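Local coordinates for protein endo-beta-N-acetylglucosaminidase F1 (Bacteroides thetaiotaomicron VPI-5482, PDB 6TCV) that probably cleaves high-mannose N-glycans between the two N-acetylglucosamine units of their core, as an endo-beta-N-acetylglucosaminidase from a human gut bacterium, at residues Asn177-Leu182 with Pro406-Tyr411; Leu194-Val199 with Ile373-Asn378; Asn183-Gln188 with Gln235-Arg240; Ala353-Ala358 with Trp400-Ala405. The protein carries 2 engineered substitutions. All blocks are in the same frame, centred on the assembly; numbering follows the deposited sequence.

Contact 1 (Asn177-Leu182 with Pro406-Tyr411). With MAN (alpha-D-mannopyranose), chain B; MAN (alpha-D-mannopyranose), chain C; MAN (alpha-D-mannopyranose), chain D.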
# COMPACT_ATOMS: atom_id res chain seq x y z
N ASN A 177 0.73 -16.32 -10.92
CA ASN A 177 1.01 -17.37 -11.88
C ASN A 177 -0.07 -18.43 -11.81
O ASN A 177 -0.32 -19.16 -12.80
CB ASN A 177 2.39 -17.97 -11.72
CG ASN A 177 3.48 -17.06 -12.12
OD1 ASN A 177 3.30 -16.14 -12.92
ND2 ASN A 177 4.65 -17.31 -11.58
N ASP A 178 -0.65 -18.62 -10.60
CA ASP A 178 -1.52 -19.74 -10.37
C ASP A 178 -2.94 -19.37 -9.94
O ASP A 178 -3.87 -20.08 -10.31
CB ASP A 178 -1.01 -20.69 -9.23
CG ASP A 178 0.36 -21.27 -9.48
OD1 ASP A 178 0.74 -21.37 -10.63
OD2 ASP A 178 0.88 -21.87 -8.54
N VAL A 179 -3.14 -18.27 -9.23
CA VAL A 179 -4.39 -17.98 -8.53
C VAL A 179 -4.92 -16.62 -8.94
O VAL A 179 -4.21 -15.61 -8.91
CB VAL A 179 -4.21 -18.07 -6.99
CG1 VAL A 179 -5.51 -17.76 -6.25
CG2 VAL A 179 -3.76 -19.52 -6.59
N ASN A 180 -6.21 -16.63 -9.27
CA ASN A 180 -6.94 -15.41 -9.63
C ASN A 180 -7.14 -14.53 -8.39
O ASN A 180 -7.68 -15.00 -7.38
CB ASN A 180 -8.30 -15.86 -10.17
CG ASN A 180 -9.13 -14.74 -10.80
OD1 ASN A 180 -8.99 -13.56 -10.43
ND2 ASN A 180 -10.03 -15.12 -11.69
N PRO A 181 -6.72 -13.25 -8.42
CA PRO A 181 -6.90 -12.39 -7.26
C PRO A 181 -8.34 -12.08 -6.94
O PRO A 181 -8.60 -11.58 -5.83
CB PRO A 181 -6.11 -11.13 -7.63
CG PRO A 181 -6.16 -11.09 -9.17
CD PRO A 181 -6.06 -12.56 -9.55
N LEU A 182 -9.28 -12.38 -7.81
CA LEU A 182 -10.68 -12.27 -7.42
C LEU A 182 -11.02 -13.15 -6.24
O LEU A 182 -12.03 -12.88 -5.56
CB LEU A 182 -11.62 -12.55 -8.61
CG LEU A 182 -11.62 -11.45 -9.70
CD1 LEU A 182 -12.54 -11.93 -10.82
CD2 LEU A 182 -12.03 -10.09 -9.24
N PRO A 406 -2.54 -17.98 -0.87
CA PRO A 406 -3.71 -18.84 -0.68
C PRO A 406 -4.14 -19.40 -2.03
O PRO A 406 -3.99 -18.75 -3.07
CB PRO A 406 -4.76 -17.86 -0.18
CG PRO A 406 -4.43 -16.61 -0.88
CD PRO A 406 -2.90 -16.55 -0.91
N SER A 407 -4.74 -20.58 -2.04
CA SER A 407 -5.35 -21.11 -3.26
C SER A 407 -6.62 -21.86 -2.89
O SER A 407 -6.71 -22.46 -1.81
CB SER A 407 -4.42 -22.09 -4.00
OG SER A 407 -4.09 -23.19 -3.17
N PRO A 408 -7.62 -21.87 -3.79
CA PRO A 408 -8.88 -22.54 -3.46
C PRO A 408 -8.72 -23.99 -3.04
O PRO A 408 -9.41 -24.45 -2.12
CB PRO A 408 -9.69 -22.38 -4.76
CG PRO A 408 -9.16 -21.07 -5.35
CD PRO A 408 -7.71 -21.06 -5.03
N ALA A 409 -7.80 -24.74 -3.66
CA ALA A 409 -7.60 -26.13 -3.28
C ALA A 409 -7.14 -26.30 -1.84
O ALA A 409 -7.25 -27.42 -1.30
CB ALA A 409 -6.64 -26.84 -4.24
N LYS A 410 -6.56 -25.26 -1.25
CA LYS A 410 -6.09 -25.31 0.12
C LYS A 410 -6.95 -24.47 1.04
O LYS A 410 -6.54 -24.17 2.18
CB LYS A 410 -4.61 -24.91 0.26
CG LYS A 410 -3.68 -25.80 -0.55
CD LYS A 410 -2.21 -25.48 -0.30
CE LYS A 410 -1.31 -26.44 -1.05
NZ LYS A 410 -1.33 -27.80 -0.47
N TYR A 411 -8.17 -24.13 0.65
CA TYR A 411 -8.99 -23.27 1.50
C TYR A 411 -9.29 -23.94 2.84
O TYR A 411 -9.45 -23.22 3.83
CB TYR A 411 -10.30 -22.90 0.81
CG TYR A 411 -10.28 -21.66 -0.09
CD1 TYR A 411 -9.13 -20.91 -0.28
CD2 TYR A 411 -11.44 -21.22 -0.69
CE1 TYR A 411 -9.14 -19.74 -1.06
CE2 TYR A 411 -11.44 -20.07 -1.47
CZ TYR A 411 -10.29 -19.38 -1.68
OH TYR A 411 -10.28 -18.23 -2.47
C1 MAN B . 7.38 -16.70 -14.38
C2 MAN B . 6.04 -17.17 -14.94
C3 MAN B . 5.77 -18.61 -14.54
C4 MAN B . 6.94 -19.50 -14.95
C5 MAN B . 8.20 -18.94 -14.29
C6 MAN B . 9.45 -19.69 -14.68
O2 MAN B . 6.07 -17.01 -16.37
O3 MAN B . 4.56 -19.03 -15.14
O4 MAN B . 6.75 -20.83 -14.49
O5 MAN B . 8.40 -17.60 -14.75
O6 MAN B . 10.57 -19.22 -13.90
C1 MAN C . 6.48 -22.58 -5.87
C2 MAN C . 5.98 -23.33 -7.08
C3 MAN C . 5.10 -22.41 -7.92
C4 MAN C . 3.97 -21.89 -7.03
C5 MAN C . 4.50 -21.19 -5.77
C6 MAN C . 3.42 -20.81 -4.76
O2 MAN C . 5.15 -24.44 -6.70
O3 MAN C . 4.58 -23.07 -9.08
O4 MAN C . 3.18 -20.90 -7.69
O5 MAN C . 5.40 -22.09 -5.09
O6 MAN C . 3.97 -20.06 -3.68
C1 MAN D . 8.68 -16.92 -11.06
C2 MAN D . 8.49 -16.11 -12.34
C3 MAN D . 8.48 -14.64 -11.99
C4 MAN D . 7.44 -14.32 -10.91
C5 MAN D . 7.61 -15.23 -9.70
C6 MAN D . 6.45 -15.14 -8.73
O2 MAN D . 7.27 -16.56 -12.97
O3 MAN D . 8.15 -13.88 -13.15
O4 MAN D . 7.63 -12.99 -10.44
O5 MAN D . 7.65 -16.61 -10.14
O6 MAN D . 6.65 -16.07 -7.64
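Val179 drives its branched end into the turn 406-411 and meets it with both methyls. CG2 of Val179 sits 3.6 Å from Pro406 O and packs on Ser407 CB at 3.7 Å. The other branch, CG1, is anti to the backbone N (chi1 179°), which carries it to the proline ring next door: Val179 CG1 and Pro408 CD are 4.1 Å apart. Here the two side chains run past each other in opposite directions. Phe174 of strand 169-175 touches both Val179 and Pro406, so this small apolar seam sits where the loops after strands 169-175 and 400-404 come together.

Toward the sugars the same loop turns polar. Asn177 ND2 donates to O2 of the chain D mannose at 3.1 Å, the oxygen that links that sugar to the chain B mannose, while its CG lies 3.7 Å from C3 of the chain B ring. The carbonyl end, OD1, takes a hydrogen bond from Asn222, which fixes the turn of the amide. Put an alanine here, and the linkage oxygen would probably be left without this donor and Asn222 without its acceptor. Asp178 OD2 accepts from O4 of the chain C mannose at 2.6 Å. Beyond Val179, Asn180 OD1 accepts from Leu182 N at 2.9 Å, an Asx turn, with the N-H coming from above the carbonyl plane.

With no hydrogen bond between the two segments, they meet by van der Waals packing of Val179, while Asn177 ND2 and Asp178 OD2 go to mannose.

Contact 2 (Leu194-Val199 with Ile373-Asn378); sequences LLWDVV and ISMEFN. With NAG (2-acetamido-2-deoxy-beta-D-glucopyranose), chain E; MAN (alpha-D-mannopyranose), chain F.
Trp196 and Phe377 come at each other from opposite directions and make the close part of this buried contact. The benzo end of the indole reaches the rim of the phenyl ring, Trp196 CZ2 lying 3.9 Å from Phe377 CE2 and close to the phenyl plane; seen from the indole, the approach is oblique. One indole face is held by Leu195 CD2 of its own segment, 3.5 Å above the ring plane, and Phe187 meets the same side chain edge-to-face.

Packing is slacker at the methionine. Met375 brings its terminal methyl to the indole edge, but CE stays 4.4 Å from Trp196 CH2, and the backbones are far apart, 13.2 Å between the CA atoms of Trp196 and Met375. The residues on either side of Phe377 in the sequence reach the glycan. In the modelled conformer, Glu376 OE2 accepts from O6 of the chain E N-acetylglucosamine at 2.7 Å, and the partly exposed Asn378 gives its ND2 hydrogen to O4 of the chain F mannose at 2.9 Å.

Strands 198-209 and 371-376 belong to one curled, mainly parallel sheet, consistent with the (beta/alpha)8 barrel of a family 18 glycoside hydrolase, and strand 371-376 brings Glu376 to the sugar.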
# COMPACT_ATOMS: atom_id res chain seq x y z
N LEU A 194 -15.14 -7.54 3.99
CA LEU A 194 -14.01 -8.27 3.37
C LEU A 194 -12.82 -8.22 4.32
O LEU A 194 -12.48 -7.17 4.91
CB LEU A 194 -13.59 -7.60 2.06
CG LEU A 194 -14.61 -7.77 0.95
CD1 LEU A 194 -14.26 -6.83 -0.23
CD2 LEU A 194 -14.69 -9.17 0.47
N LEU A 195 -12.17 -9.36 4.49
CA LEU A 195 -11.04 -9.48 5.41
C LEU A 195 -9.81 -8.72 4.93
O LEU A 195 -9.13 -8.10 5.76
CB LEU A 195 -10.69 -10.96 5.59
CG LEU A 195 -9.56 -11.29 6.55
CD1 LEU A 195 -9.90 -10.86 7.94
CD2 LEU A 195 -9.25 -12.77 6.49
N TRP A 196 -9.47 -8.82 3.65
CA TRP A 196 -8.14 -8.40 3.16
C TRP A 196 -8.20 -7.00 2.57
O TRP A 196 -8.58 -6.77 1.43
CB TRP A 196 -7.60 -9.39 2.14
CG TRP A 196 -7.44 -10.76 2.68
CD1 TRP A 196 -8.25 -11.83 2.42
CD2 TRP A 196 -6.43 -11.24 3.60
NE1 TRP A 196 -7.80 -12.94 3.12
CE2 TRP A 196 -6.69 -12.60 3.84
CE3 TRP A 196 -5.32 -10.66 4.22
CZ2 TRP A 196 -5.91 -13.37 4.67
CZ3 TRP A 196 -4.53 -11.44 5.03
CH2 TRP A 196 -4.83 -12.76 5.25
N ASP A 197 -7.76 -6.03 3.37
CA ASP A 197 -7.78 -4.61 3.00
C ASP A 197 -6.86 -4.33 1.81
O ASP A 197 -7.15 -3.43 1.02
CB ASP A 197 -7.28 -3.76 4.18
CG ASP A 197 -8.13 -3.91 5.42
OD1 ASP A 197 -8.11 -4.98 6.04
OD2 ASP A 197 -8.82 -2.90 5.77
N VAL A 198 -5.73 -5.03 1.74
CA VAL A 198 -4.69 -4.81 0.72
C VAL A 198 -4.29 -6.15 0.13
O VAL A 198 -4.08 -7.11 0.88
CB VAL A 198 -3.47 -4.11 1.34
CG1 VAL A 198 -2.35 -3.98 0.33
CG2 VAL A 198 -3.86 -2.77 1.95
N VAL A 199 -4.22 -6.22 -1.20
CA VAL A 199 -3.75 -7.41 -1.89
C VAL A 199 -2.65 -7.07 -2.87
O VAL A 199 -2.60 -5.94 -3.37
CB VAL A 199 -4.91 -8.15 -2.59
CG1 VAL A 199 -6.06 -8.46 -1.63
CG2 VAL A 199 -5.39 -7.42 -3.80
N ILE A 373 2.10 -10.80 12.16
CA ILE A 373 2.12 -12.21 11.76
C ILE A 373 2.22 -12.20 10.25
O ILE A 373 1.68 -11.33 9.58
CB ILE A 373 0.87 -12.98 12.26
CG1 ILE A 373 1.07 -14.49 12.06
CG2 ILE A 373 -0.41 -12.44 11.59
CD1 ILE A 373 -0.20 -15.26 12.50
N SER A 374 2.93 -13.19 9.72
CA SER A 374 3.01 -13.49 8.29
C SER A 374 2.78 -14.98 8.11
O SER A 374 3.64 -15.80 8.45
CB SER A 374 4.37 -13.07 7.69
OG SER A 374 4.46 -11.61 7.79
N MET A 375 1.73 -15.30 7.36
CA MET A 375 1.29 -16.68 7.20
C MET A 375 1.57 -17.13 5.78
O MET A 375 1.08 -16.52 4.82
CB MET A 375 -0.21 -16.78 7.48
CG MET A 375 -0.59 -16.46 8.91
SD MET A 375 -2.40 -16.45 9.25
CE MET A 375 -2.78 -14.82 8.60
N GLU A 376 2.35 -18.21 5.64
CA GLU A 376 2.65 -18.82 4.33
C GLU A 376 1.52 -19.82 4.10
O GLU A 376 1.49 -20.90 4.73
CB GLU A 376 4.02 -19.48 4.34
CG GLU A 376 4.84 -19.28 3.07
CD GLU A 376 4.25 -19.90 1.83
OE1 GLU A 376 3.10 -20.42 1.89
OE2 GLU A 376 4.91 -19.88 0.78
N PHE A 377 0.51 -19.44 3.32
CA PHE A 377 -0.68 -20.28 3.19
C PHE A 377 -0.47 -21.48 2.27
O PHE A 377 -1.25 -22.42 2.35
CB PHE A 377 -1.83 -19.45 2.65
CG PHE A 377 -2.49 -18.52 3.64
CD1 PHE A 377 -2.79 -18.93 4.92
CD2 PHE A 377 -2.83 -17.22 3.23
CE1 PHE A 377 -3.43 -18.07 5.82
CE2 PHE A 377 -3.48 -16.37 4.10
CZ PHE A 377 -3.76 -16.78 5.38
N ASN A 378 0.55 -21.47 1.42
CA ASN A 378 0.83 -22.63 0.57
C ASN A 378 1.69 -23.66 1.30
O ASN A 378 1.47 -24.86 1.13
CB ASN A 378 1.55 -22.15 -0.69
CG ASN A 378 1.76 -23.26 -1.65
OD1 ASN A 378 0.80 -23.91 -2.10
ND2 ASN A 378 3.02 -23.53 -2.00
C1 NAG E . 9.79 -15.83 -0.15
C2 NAG E . 9.21 -14.97 -1.26
C3 NAG E . 8.73 -15.76 -2.48
C4 NAG E . 8.76 -17.25 -2.20
C5 NAG E . 8.13 -17.49 -0.84
C6 NAG E . 7.95 -18.97 -0.49
C7 NAG E . 8.08 -12.81 -0.93
C8 NAG E . 6.92 -12.11 -0.23
N2 NAG E . 8.16 -14.12 -0.73
O3 NAG E . 9.56 -15.46 -3.60
O4 NAG E . 7.98 -17.90 -3.21
O5 NAG E . 8.95 -16.93 0.20
O6 NAG E . 7.48 -19.10 0.81
O7 NAG E . 8.90 -12.21 -1.63
C1 MAN F . 5.80 -25.69 -6.61
C2 MAN F . 4.70 -26.74 -6.64
C3 MAN F . 3.75 -26.50 -5.48
C4 MAN F . 4.54 -26.55 -4.18
C5 MAN F . 5.73 -25.59 -4.22
C6 MAN F . 6.66 -25.83 -3.07
O2 MAN F . 5.32 -28.03 -6.47
O3 MAN F . 2.75 -27.50 -5.49
O4 MAN F . 3.69 -26.18 -3.10
O5 MAN F . 6.52 -25.78 -5.40
O6 MAN F . 7.76 -24.92 -3.04

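Contact 3 (Asn183-Gln188 with Gln235-Arg240)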
# COMPACT_ATOMS: atom_id res chain seq x y z
N ASN A 183 -10.20 -14.17 -5.95
CA ASN A 183 -10.35 -14.99 -4.74
C ASN A 183 -10.26 -14.17 -3.46
O ASN A 183 -10.66 -14.68 -2.41
CB ASN A 183 -9.37 -16.16 -4.79
CG ASN A 183 -9.85 -17.22 -5.69
OD1 ASN A 183 -10.94 -17.79 -5.51
ND2 ASN A 183 -9.05 -17.51 -6.71
N THR A 184 -9.84 -12.91 -3.51
CA THR A 184 -10.01 -12.03 -2.36
C THR A 184 -11.44 -12.08 -1.85
O THR A 184 -11.69 -11.99 -0.63
CB THR A 184 -9.68 -10.60 -2.80
OG1 THR A 184 -8.32 -10.51 -3.24
CG2 THR A 184 -9.84 -9.58 -1.68
N LEU A 185 -12.41 -12.18 -2.76
CA LEU A 185 -13.83 -12.13 -2.41
C LEU A 185 -14.31 -13.39 -1.71
O LEU A 185 -15.44 -13.38 -1.20
CB LEU A 185 -14.66 -11.80 -3.64
CG LEU A 185 -14.30 -10.49 -4.30
CD1 LEU A 185 -15.19 -10.31 -5.54
CD2 LEU A 185 -14.33 -9.29 -3.36
N SER A 186 -13.49 -14.45 -1.65
CA SER A 186 -13.82 -15.63 -0.86
C SER A 186 -13.74 -15.39 0.64
O SER A 186 -14.15 -16.27 1.39
CB SER A 186 -12.88 -16.78 -1.16
OG SER A 186 -12.85 -17.14 -2.57
N PHE A 187 -13.12 -14.29 1.07
CA PHE A 187 -12.78 -14.04 2.46
C PHE A 187 -13.61 -12.89 3.06
O PHE A 187 -13.26 -11.71 2.88
CB PHE A 187 -11.31 -13.70 2.59
CG PHE A 187 -10.35 -14.80 2.19
CD1 PHE A 187 -10.00 -14.96 0.86
CD2 PHE A 187 -9.80 -15.65 3.13
CE1 PHE A 187 -9.12 -15.96 0.47
CE2 PHE A 187 -8.91 -16.64 2.79
CZ PHE A 187 -8.56 -16.80 1.43
N GLN A 188 -14.65 -13.23 3.77
CA GLN A 188 -15.50 -12.25 4.42
C GLN A 188 -15.67 -12.64 5.87
O GLN A 188 -15.63 -13.83 6.22
CB GLN A 188 -16.91 -12.10 3.82
CG GLN A 188 -16.97 -11.67 2.38
CD GLN A 188 -18.40 -11.74 1.83
OE1 GLN A 188 -18.87 -12.80 1.52
NE2 GLN A 188 -19.11 -10.60 1.78
N GLN A 235 -10.28 -4.49 -11.06
CA GLN A 235 -11.14 -3.38 -10.64
C GLN A 235 -12.34 -3.83 -9.81
O GLN A 235 -12.79 -3.03 -8.95
CB GLN A 235 -11.56 -2.53 -11.84
CG GLN A 235 -10.38 -1.85 -12.56
CD GLN A 235 -9.48 -0.99 -11.70
OE1 GLN A 235 -9.96 -0.30 -10.82
NE2 GLN A 235 -8.17 -1.10 -11.88
N PRO A 236 -12.91 -5.04 -9.98
CA PRO A 236 -14.03 -5.43 -9.09
C PRO A 236 -13.62 -5.42 -7.63
O PRO A 236 -14.46 -5.21 -6.75
CB PRO A 236 -14.43 -6.83 -9.57
CG PRO A 236 -13.99 -6.84 -11.03
CD PRO A 236 -12.70 -6.04 -11.05
N LEU A 237 -12.36 -5.68 -7.33
CA LEU A 237 -11.87 -5.58 -5.97
C LEU A 237 -11.80 -4.14 -5.49
O LEU A 237 -12.19 -3.82 -4.36
CB LEU A 237 -10.52 -6.22 -5.83
CG LEU A 237 -10.37 -7.66 -6.32
CD1 LEU A 237 -8.93 -8.13 -6.11
CD2 LEU A 237 -11.37 -8.52 -5.57
N ARG A 238 -11.31 -3.25 -6.36
CA ARG A 238 -11.15 -1.84 -5.99
C ARG A 238 -12.49 -1.18 -5.77
O ARG A 238 -12.62 -0.33 -4.88
CB ARG A 238 -10.34 -1.10 -7.07
CG ARG A 238 -8.95 -1.68 -7.16
CD ARG A 238 -8.04 -0.86 -8.10
NE ARG A 238 -7.76 0.44 -7.51
CZ ARG A 238 -8.28 1.58 -7.90
NH1 ARG A 238 -9.12 1.69 -8.90
NH2 ARG A 238 -7.93 2.69 -7.23
N ARG A 239 -13.51 -1.55 -6.52
CA ARG A 239 -14.86 -1.02 -6.32
C ARG A 239 -15.38 -1.31 -4.92
O ARG A 239 -16.28 -0.59 -4.46
CB ARG A 239 -15.83 -1.51 -7.37
CG ARG A 239 -15.57 -1.03 -8.73
CD ARG A 239 -16.76 -1.28 -9.66
NE ARG A 239 -17.15 -2.68 -9.88
CZ ARG A 239 -16.68 -3.44 -10.87
NH1 ARG A 239 -15.83 -2.94 -11.75
NH2 ARG A 239 -17.12 -4.69 -11.01
N ARG A 240 -14.92 -2.41 -4.31
CA ARG A 240 -15.35 -2.80 -2.97
C ARG A 240 -14.38 -2.31 -1.91
O ARG A 240 -14.54 -2.64 -0.72
CB ARG A 240 -15.49 -4.32 -2.86
CG ARG A 240 -16.61 -4.85 -3.72
CD ARG A 240 -16.66 -6.37 -3.69
NE ARG A 240 -17.73 -6.85 -4.56
CZ ARG A 240 -18.78 -7.57 -4.19
NH1 ARG A 240 -18.96 -7.97 -2.98
NH2 ARG A 240 -19.63 -7.95 -5.13
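Leu237 lays its two methyls on the 3-10 turn 183-186. CD2 of Leu237 meets the branch point of the other leucine, 3.8 Å from Leu185 CG, and also nears Thr184 CB, while CD1 comes to Thr184 OG1, also at 3.8 Å. Leu185 then extends past Leu237 to the exposed Arg240: its CD2 touches Arg240 CD at 3.8 Å, the two side chains crossing at about a right angle. The arginine is extended from CG to NE (chi2 175°, chi3 -178°), which presents its aliphatic stem to the leucine, and it continues on to touch Asp160.

What is being joined are two pieces of the outer layer of a fold consistent with a (beta/alpha)8 barrel: the loop between strands 169-175 and 198-209, and the short helix 235-238 that precedes strand 243-249. Val244 of that last strand also touches Leu237.

One shell further out, the polar groups set the frame. The Thr184 hydroxyl bonds to Pro181 O, holding OG1 in place beside the leucine methyl. The 3-10 turn is closed by Ser186 N to Asn183 O at 2.9 Å. On the helix, Arg238 NH1 donates to Gln235 OE1 at 2.9 Å, on a lone pair in the carbonyl plane, and its NE makes a salt bridge with Asp282.

Contact 4 (Ala353-Ala358 with Trp400-Ala405); sequences ANYGSA and WFMGFA. With NAG (2-acetamido-2-deoxy-beta-D-glucopyranose), chain E; NAG (2-acetamido-2-deoxy-beta-D-glucopyranose), chain G.
Tyr355 leans over Met402 and Phe404, two inward-facing residues of strand 400-404 in what is consistent with the (beta/alpha)8 barrel of a family 18 glycoside hydrolase, at the mouth where the glycan lies. From CB the ring sets off with CG beside the backbone N (chi1 -41°), a direction that swings its far end down to the strand although the stem does not start that way.

Along one side, CE1 of Tyr355 comes to 3.5 Å from Phe404 CB and 3.9 Å from Met402 CE, and the sulfur behind that methyl makes an oblique Met-aromatic contact with the ring. Met402 bends at chi2 and chi3, and its CE also reaches Ala353 O at 3.4 Å, an oxygen that bonds to Ser374 OG. The other side faces sugar: CE2 of Tyr355 lies 3.4 Å from O6 of the chain G N-acetylglucosamine.

At the tip, OH stands over one face of Phe404, 3.2 Å from its CG, and the two ring planes are inclined at 56°. The hydroxyl oxygen accepts from N2 of the chain E N-acetylglucosamine, at 3.2 Å and nearly straight (166°). Were Phe404 a serine, the tyrosine tip would probably lose the surface beneath it and become freer to shift off the acetamido nitrogen.

Chains E and G are linked to each other, the core pair between which such enzymes cut. The chain G sugar is held from the neighbouring residue, its O6 donating to Asn354 OD1 at 2.7 Å.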
# COMPACT_ATOMS: atom_id res chain seq x y z
N ALA A 353 6.86 -8.76 7.29
CA ALA A 353 8.06 -9.51 7.58
C ALA A 353 7.93 -10.92 7.07
O ALA A 353 6.88 -11.35 6.61
CB ALA A 353 8.24 -9.56 9.11
N ASN A 354 9.04 -11.65 7.10
CA ASN A 354 9.07 -13.05 6.70
C ASN A 354 8.16 -13.89 7.61
O ASN A 354 7.87 -13.55 8.77
CB ASN A 354 10.51 -13.58 6.70
CG ASN A 354 10.60 -14.90 5.99
OD1 ASN A 354 9.90 -15.05 4.99
ND2 ASN A 354 11.45 -15.79 6.41
N TYR A 355 7.71 -15.02 7.04
CA TYR A 355 6.82 -15.93 7.74
C TYR A 355 7.48 -16.32 9.07
O TYR A 355 8.64 -16.75 9.11
CB TYR A 355 6.55 -17.18 6.85
CG TYR A 355 6.34 -16.72 5.42
CD1 TYR A 355 5.21 -16.03 5.00
CD2 TYR A 355 7.36 -16.93 4.45
CE1 TYR A 355 5.13 -15.54 3.67
CE2 TYR A 355 7.27 -16.43 3.19
CZ TYR A 355 6.17 -15.79 2.79
OH TYR A 355 6.17 -15.32 1.47
N GLY A 356 6.73 -16.20 10.17
CA GLY A 356 7.21 -16.53 11.49
C GLY A 356 7.79 -15.37 12.26
O GLY A 356 8.13 -15.55 13.44
N SER A 357 7.93 -14.20 11.64
CA SER A 357 8.48 -13.02 12.30
C SER A 357 7.45 -11.91 12.32
O SER A 357 6.47 -11.92 11.56
CB SER A 357 9.68 -12.47 11.49
OG SER A 357 10.82 -13.37 11.51
N ALA A 358 7.68 -10.90 13.17
CA ALA A 358 6.92 -9.65 13.13
C ALA A 358 7.82 -8.55 12.55
O ALA A 358 9.04 -8.53 12.76
CB ALA A 358 6.48 -9.19 14.53
N TRP A 400 -1.08 -4.74 11.11
CA TRP A 400 -1.32 -5.61 9.94
C TRP A 400 -1.11 -7.07 10.28
O TRP A 400 -0.24 -7.42 11.10
CB TRP A 400 -0.37 -5.20 8.76
CG TRP A 400 -0.65 -3.80 8.31
CD1 TRP A 400 -0.16 -2.64 8.82
CD2 TRP A 400 -1.59 -3.40 7.28
NE1 TRP A 400 -0.76 -1.55 8.21
CE2 TRP A 400 -1.63 -2.01 7.26
CE3 TRP A 400 -2.39 -4.12 6.38
CZ2 TRP A 400 -2.45 -1.30 6.40
CZ3 TRP A 400 -3.18 -3.40 5.52
CH2 TRP A 400 -3.21 -2.05 5.53
N PHE A 401 -1.83 -7.92 9.57
CA PHE A 401 -1.51 -9.33 9.46
C PHE A 401 -1.33 -9.65 7.98
O PHE A 401 -2.10 -9.16 7.14
CB PHE A 401 -2.59 -10.25 10.11
CG PHE A 401 -3.99 -9.97 9.68
CD1 PHE A 401 -4.76 -9.02 10.31
CD2 PHE A 401 -4.57 -10.68 8.63
CE1 PHE A 401 -6.04 -8.75 9.88
CE2 PHE A 401 -5.86 -10.43 8.23
CZ PHE A 401 -6.60 -9.46 8.84
N MET A 402 -0.32 -10.45 7.66
CA MET A 402 0.04 -10.75 6.27
C MET A 402 -0.21 -12.22 5.99
O MET A 402 0.03 -13.08 6.86
CB MET A 402 1.45 -10.32 5.97
CG MET A 402 1.93 -10.57 4.55
SD MET A 402 2.63 -12.22 4.23
CE MET A 402 4.39 -11.80 4.31
N GLY A 403 -0.67 -12.49 4.78
CA GLY A 403 -0.81 -13.84 4.26
C GLY A 403 -0.25 -13.91 2.85
O GLY A 403 -0.18 -12.91 2.14
N PHE A 404 0.22 -15.09 2.49
CA PHE A 404 0.90 -15.35 1.21
C PHE A 404 0.45 -16.63 0.54
O PHE A 404 0.51 -17.70 1.17
CB PHE A 404 2.41 -15.34 1.46
CG PHE A 404 3.26 -15.53 0.23
CD1 PHE A 404 3.61 -16.82 -0.19
CD2 PHE A 404 3.70 -14.47 -0.54
CE1 PHE A 404 4.35 -17.01 -1.32
CE2 PHE A 404 4.43 -14.67 -1.68
CZ PHE A 404 4.77 -15.94 -2.11
N ALA A 405 0.03 -16.55 -0.71
CA ALA A 405 -0.20 -17.66 -1.63
C ALA A 405 -1.38 -18.52 -1.18
O ALA A 405 -1.26 -19.75 -1.22
CB ALA A 405 1.07 -18.47 -1.84
C1 NAG E . 9.79 -15.83 -0.15
C2 NAG E . 9.21 -14.97 -1.26
C3 NAG E . 8.73 -15.76 -2.48
C4 NAG E . 8.76 -17.25 -2.20
C5 NAG E . 8.13 -17.49 -0.84
C6 NAG E . 7.95 -18.97 -0.49
C7 NAG E . 8.08 -12.81 -0.93
C8 NAG E . 6.92 -12.11 -0.23
N2 NAG E . 8.16 -14.12 -0.73
O3 NAG E . 9.56 -15.46 -3.60
O4 NAG E . 7.98 -17.90 -3.21
O5 NAG E . 8.95 -16.93 0.20
O6 NAG E . 7.48 -19.10 0.81
O7 NAG E . 8.90 -12.21 -1.63
C1 NAG G . 14.22 -18.20 1.29
C2 NAG G . 13.60 -18.84 0.07
C3 NAG G . 12.76 -17.83 -0.70
C4 NAG G . 11.78 -17.18 0.26
C5 NAG G . 12.56 -16.50 1.36
C6 NAG G . 11.75 -15.67 2.32
C7 NAG G . 15.09 -20.55 -0.86
C8 NAG G . 16.31 -20.79 -1.72
N2 NAG G . 14.66 -19.31 -0.82
O3 NAG G . 12.12 -18.51 -1.77
O4 NAG G . 11.07 -16.24 -0.57
O5 NAG G . 13.24 -17.54 2.09
O6 NAG G . 10.70 -16.51 2.86
O7 NAG G . 14.53 -21.45 -0.24

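In the fold
Contacts 2 and 4 are the closest pair, centres about 8 Å apart: they use the neighbouring strands 371-376 and 400-404, are joined by Phe377 N to Phe404 O, and both reach the chain E N-acetylglucosamine. Contact 1, about 12 Å from contact 2, takes the loop that directly continues strand 400-404, and its span along the chain encloses the other three. Contact 3 lies about 13 Å from contacts 1 and 2, tied to contact 1 by Tyr411 OH to Ser186 OG, and closes before contact 4 opens. Glycan is gripped in contacts 1, 2 and 4, from core to outer mannoses, while contact 3 packs the outer layer behind.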